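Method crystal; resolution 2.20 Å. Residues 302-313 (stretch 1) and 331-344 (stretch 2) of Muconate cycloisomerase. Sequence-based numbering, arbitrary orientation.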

# COMPACT_ATOMS: atom_id res chain seq x y z
N TRP A 302 -2.52 40.53 -4.22
CA TRP A 302 -3.44 41.64 -4.37
C TRP A 302 -2.61 42.93 -4.42
O TRP A 302 -1.69 43.10 -3.63
CB TRP A 302 -4.45 41.66 -3.21
CG TRP A 302 -5.28 42.90 -3.11
CD1 TRP A 302 -5.42 43.71 -2.02
CD2 TRP A 302 -6.09 43.47 -4.14
NE1 TRP A 302 -6.27 44.74 -2.31
CE2 TRP A 302 -6.69 44.63 -3.61
CE3 TRP A 302 -6.36 43.12 -5.47
CZ2 TRP A 302 -7.54 45.44 -4.35
CZ3 TRP A 302 -7.20 43.92 -6.21
CH2 TRP A 302 -7.79 45.07 -5.65
N GLU A 303 -2.95 43.81 -5.36
CA GLU A 303 -2.18 45.03 -5.63
C GLU A 303 -2.39 46.12 -4.57
O GLU A 303 -1.62 47.06 -4.51
CB GLU A 303 -2.49 45.59 -7.04
CG GLU A 303 -1.71 44.90 -8.20
CD GLU A 303 -2.41 45.00 -9.58
OE1 GLU A 303 -2.49 46.12 -10.15
OE2 GLU A 303 -2.86 43.95 -10.10
N GLY A 304 -3.43 45.99 -3.75
CA GLY A 304 -3.63 46.90 -2.64
C GLY A 304 -2.35 46.97 -1.83
O GLY A 304 -1.80 45.95 -1.42
N GLY A 305 -1.86 48.19 -1.62
CA GLY A 305 -0.50 48.40 -1.18
C GLY A 305 -0.15 47.75 0.15
O GLY A 305 0.98 47.34 0.35
N ILE A 306 -1.14 47.67 1.04
CA ILE A 306 -0.92 47.17 2.39
C ILE A 306 -0.77 45.66 2.37
O ILE A 306 0.15 45.12 2.98
CB ILE A 306 -2.06 47.58 3.34
CG1 ILE A 306 -2.20 49.10 3.39
CG2 ILE A 306 -1.79 47.05 4.75
CD1 ILE A 306 -3.40 49.58 4.16
N ALA A 307 -1.66 44.97 1.67
CA ALA A 307 -1.58 43.52 1.52
C ALA A 307 -0.37 43.10 0.68
O ALA A 307 0.22 42.03 0.91
CB ALA A 307 -2.87 42.99 0.87
N LEU A 308 -0.03 43.91 -0.31
CA LEU A 308 1.12 43.65 -1.15
C LEU A 308 2.41 43.81 -0.35
O LEU A 308 3.33 43.04 -0.54
CB LEU A 308 1.14 44.62 -2.32
CG LEU A 308 2.32 44.49 -3.28
CD1 LEU A 308 2.43 43.09 -3.82
CD2 LEU A 308 2.11 45.50 -4.40
N ALA A 309 2.48 44.79 0.52
CA ALA A 309 3.67 44.99 1.37
C ALA A 309 3.86 43.74 2.24
O ALA A 309 4.96 43.21 2.36
CB ALA A 309 3.51 46.26 2.25
N ALA A 310 2.77 43.27 2.82
CA ALA A 310 2.81 42.08 3.66
C ALA A 310 3.32 40.87 2.87
O ALA A 310 4.20 40.13 3.34
CB ALA A 310 1.42 41.80 4.26
N GLY A 311 2.81 40.68 1.67
CA GLY A 311 3.20 39.54 0.86
C GLY A 311 4.67 39.61 0.44
O GLY A 311 5.37 38.61 0.44
N THR A 312 5.13 40.80 0.11
CA THR A 312 6.51 41.02 -0.30
C THR A 312 7.50 40.77 0.85
O THR A 312 8.55 40.17 0.64
CB THR A 312 6.65 42.46 -0.83
OG1 THR A 312 5.85 42.60 -2.01
CG2 THR A 312 8.07 42.75 -1.17
N GLN A 313 7.16 41.21 2.05
CA GLN A 313 7.95 40.92 3.27
C GLN A 313 8.03 39.43 3.57
O GLN A 313 9.10 38.87 3.86
CB GLN A 313 7.35 41.63 4.50
CG GLN A 313 7.31 43.14 4.40
CD GLN A 313 8.64 43.80 4.65
OE1 GLN A 313 9.55 43.21 5.22
NE2 GLN A 313 8.77 45.06 4.23
N HIS A 331 -4.48 42.51 -16.04
CA HIS A 331 -5.36 43.13 -17.05
C HIS A 331 -6.28 44.23 -16.50
O HIS A 331 -6.90 44.96 -17.28
CB HIS A 331 -6.19 42.05 -17.77
N HIS A 332 -6.39 44.34 -15.17
CA HIS A 332 -7.04 45.50 -14.52
C HIS A 332 -6.14 46.05 -13.40
O HIS A 332 -6.06 45.46 -12.32
CB HIS A 332 -8.41 45.11 -13.96
N VAL A 333 -5.47 47.18 -13.66
CA VAL A 333 -4.47 47.74 -12.73
C VAL A 333 -5.07 48.74 -11.74
O VAL A 333 -5.94 49.53 -12.09
CB VAL A 333 -3.27 48.41 -13.47
CG1 VAL A 333 -2.53 47.39 -14.34
CG2 VAL A 333 -3.72 49.61 -14.28
N LEU A 334 -4.58 48.69 -10.50
CA LEU A 334 -5.02 49.59 -9.42
C LEU A 334 -4.48 51.00 -9.68
O LEU A 334 -3.27 51.23 -9.62
CB LEU A 334 -4.53 49.05 -8.07
CG LEU A 334 -4.92 49.80 -6.78
CD1 LEU A 334 -6.41 49.67 -6.50
CD2 LEU A 334 -4.11 49.27 -5.60
N THR A 335 -5.39 51.94 -9.96
CA THR A 335 -5.05 53.27 -10.48
C THR A 335 -4.59 54.27 -9.41
O THR A 335 -3.65 55.03 -9.64
CB THR A 335 -6.24 53.89 -11.26
OG1 THR A 335 -6.62 53.02 -12.34
CG2 THR A 335 -5.87 55.23 -11.82
N GLU A 336 -5.28 54.30 -8.28
CA GLU A 336 -4.85 55.12 -7.13
C GLU A 336 -4.97 54.30 -5.84
O GLU A 336 -5.92 53.54 -5.66
CB GLU A 336 -5.67 56.41 -7.03
N ASP A 337 -3.99 54.48 -4.96
CA ASP A 337 -3.90 53.71 -3.72
C ASP A 337 -3.72 54.67 -2.55
O ASP A 337 -3.48 55.86 -2.75
CB ASP A 337 -2.73 52.72 -3.81
CG ASP A 337 -2.90 51.50 -2.90
OD1 ASP A 337 -1.97 50.66 -2.87
OD2 ASP A 337 -3.94 51.37 -2.22
N VAL A 338 -3.86 54.16 -1.33
CA VAL A 338 -3.77 54.98 -0.11
C VAL A 338 -2.35 55.12 0.44
O VAL A 338 -2.14 55.81 1.44
CB VAL A 338 -4.70 54.43 1.01
CG1 VAL A 338 -6.16 54.64 0.63
CG2 VAL A 338 -4.41 52.94 1.28
N LEU A 339 -1.36 54.46 -0.18
CA LEU A 339 0.03 54.60 0.22
C LEU A 339 0.59 55.95 -0.24
O LEU A 339 0.29 56.42 -1.34
CB LEU A 339 0.90 53.48 -0.36
CG LEU A 339 0.60 52.01 0.00
CD1 LEU A 339 1.76 51.11 -0.41
CD2 LEU A 339 0.34 51.84 1.47
N GLU A 340 1.39 56.58 0.62
CA GLU A 340 2.14 57.78 0.26
C GLU A 340 3.06 57.45 -0.92
O GLU A 340 3.19 58.26 -1.85
CB GLU A 340 2.94 58.30 1.48
CG GLU A 340 3.67 59.62 1.28
CD GLU A 340 2.82 60.86 1.54
OE1 GLU A 340 2.20 60.98 2.62
OE2 GLU A 340 2.78 61.74 0.65
N GLU A 341 3.69 56.27 -0.88
CA GLU A 341 4.50 55.75 -2.00
C GLU A 341 4.19 54.30 -2.33
O GLU A 341 4.07 53.46 -1.44
CB GLU A 341 5.99 55.88 -1.72
CG GLU A 341 6.47 57.31 -1.80
CD GLU A 341 7.98 57.45 -1.73
OE1 GLU A 341 8.50 58.40 -2.38
OE2 GLU A 341 8.62 56.62 -1.02
N ARG A 342 4.10 54.02 -3.62
CA ARG A 342 3.77 52.69 -4.11
C ARG A 342 4.91 51.68 -3.92
O ARG A 342 6.08 52.06 -3.97
CB ARG A 342 3.45 52.77 -5.61
CG ARG A 342 2.17 53.52 -5.95
CD ARG A 342 0.93 52.62 -5.82
NE ARG A 342 -0.13 53.07 -6.73
CZ ARG A 342 -0.68 52.35 -7.71
NH1 ARG A 342 -1.63 52.91 -8.46
NH2 ARG A 342 -0.33 51.09 -7.93
N ILE A 343 4.57 50.41 -3.68
CA ILE A 343 5.54 49.33 -3.82
C ILE A 343 5.96 49.30 -5.28
O ILE A 343 5.11 49.36 -6.17
CB ILE A 343 4.95 47.94 -3.48
CG1 ILE A 343 4.60 47.85 -1.99
CG2 ILE A 343 5.95 46.84 -3.83
CD1 ILE A 343 5.47 46.86 -1.19
N ALA A 344 7.26 49.21 -5.51
CA ALA A 344 7.83 49.39 -6.84
C ALA A 344 8.21 48.06 -7.46
O ALA A 344 8.68 47.16 -6.76
CB ALA A 344 9.06 50.26 -6.76

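The start of a helix is a place where backbone amides lack partners from within the helix, and neighbouring segments often supply them. Residues 302-313 and 331-344 of muconate cycloisomerase give a compact example. Gly-304 occupies the N-cap position, the helix begins at Gly-305, and the second stretch, loop apart from a short strand at 333-334, runs past this end and along the first turns. The CA atoms of Glu-303 and Leu-334 lie 6.6 Å apart, those of Gly-305 and Leu-339 6.4 Å.

The polar contacts gather at the helix start. Asp-337, with chi1 at -155° (t), directs its carboxylate to the first turn, where Gly-305 N gives a weak hydrogen bond to Asp-337 OD1 at 2.8 Å; the distance is short, but the N-H...O angle of 126° is strongly bent. The other oxygen turns back on its own loop, accepting a weak bond from Val-338 N to Asp-337 OD2 at 2.9 Å, so one carboxylate ties the turn to the helix. Glu-303 answers from the first stretch. Its m, t conformation extends the chain to the strand, where Leu-334 N donates to Glu-303 OE1 at 3.3 Å, a weak bond that is long but nearly straight at 167°.

Close approach here depends on glycine. A CB on Gly-305 would point toward the second stretch and fall 2.4 Å from Leu-339 CD1 and 2.6 Å from Asp-337 OD1, clashing with both. Without one, Leu-339 CD1 rests 3.6 Å from Gly-305 CA. Leu-339 adopts m, t, which also leaves its CD2 4.2 Å from Ile-306 CG1. Leu-334, in the alternative t, p form common for leucine, places CD2 3.8 Å from Gly-304 CA. Its backbone is held as well: Arg-342 NH1 donates to Leu-334 O at 2.6 Å, linking two parts of the second stretch.

Farther along the helix the contact becomes largely apolar and centres on Ile-343, which has more area covered by the opposing stretch than any other residue here. Its chi1 is m, but chi2, at -113°, lies between wells. In this conformation CD1 reaches 3.6 Å from Ala-309 CA and 4.0 Å from Ala-309 CB, a close fit beside a small side chain, while Ile-343 CB packs 3.9 Å from Leu-308 CD2. Thr-312, one turn beyond Leu-308, takes the m rotamer and bonds back into the helix, from Thr-312 OG1 to Leu-308 O at 3.0 Å, satisfying its hydroxyl beside this apolar neighbour.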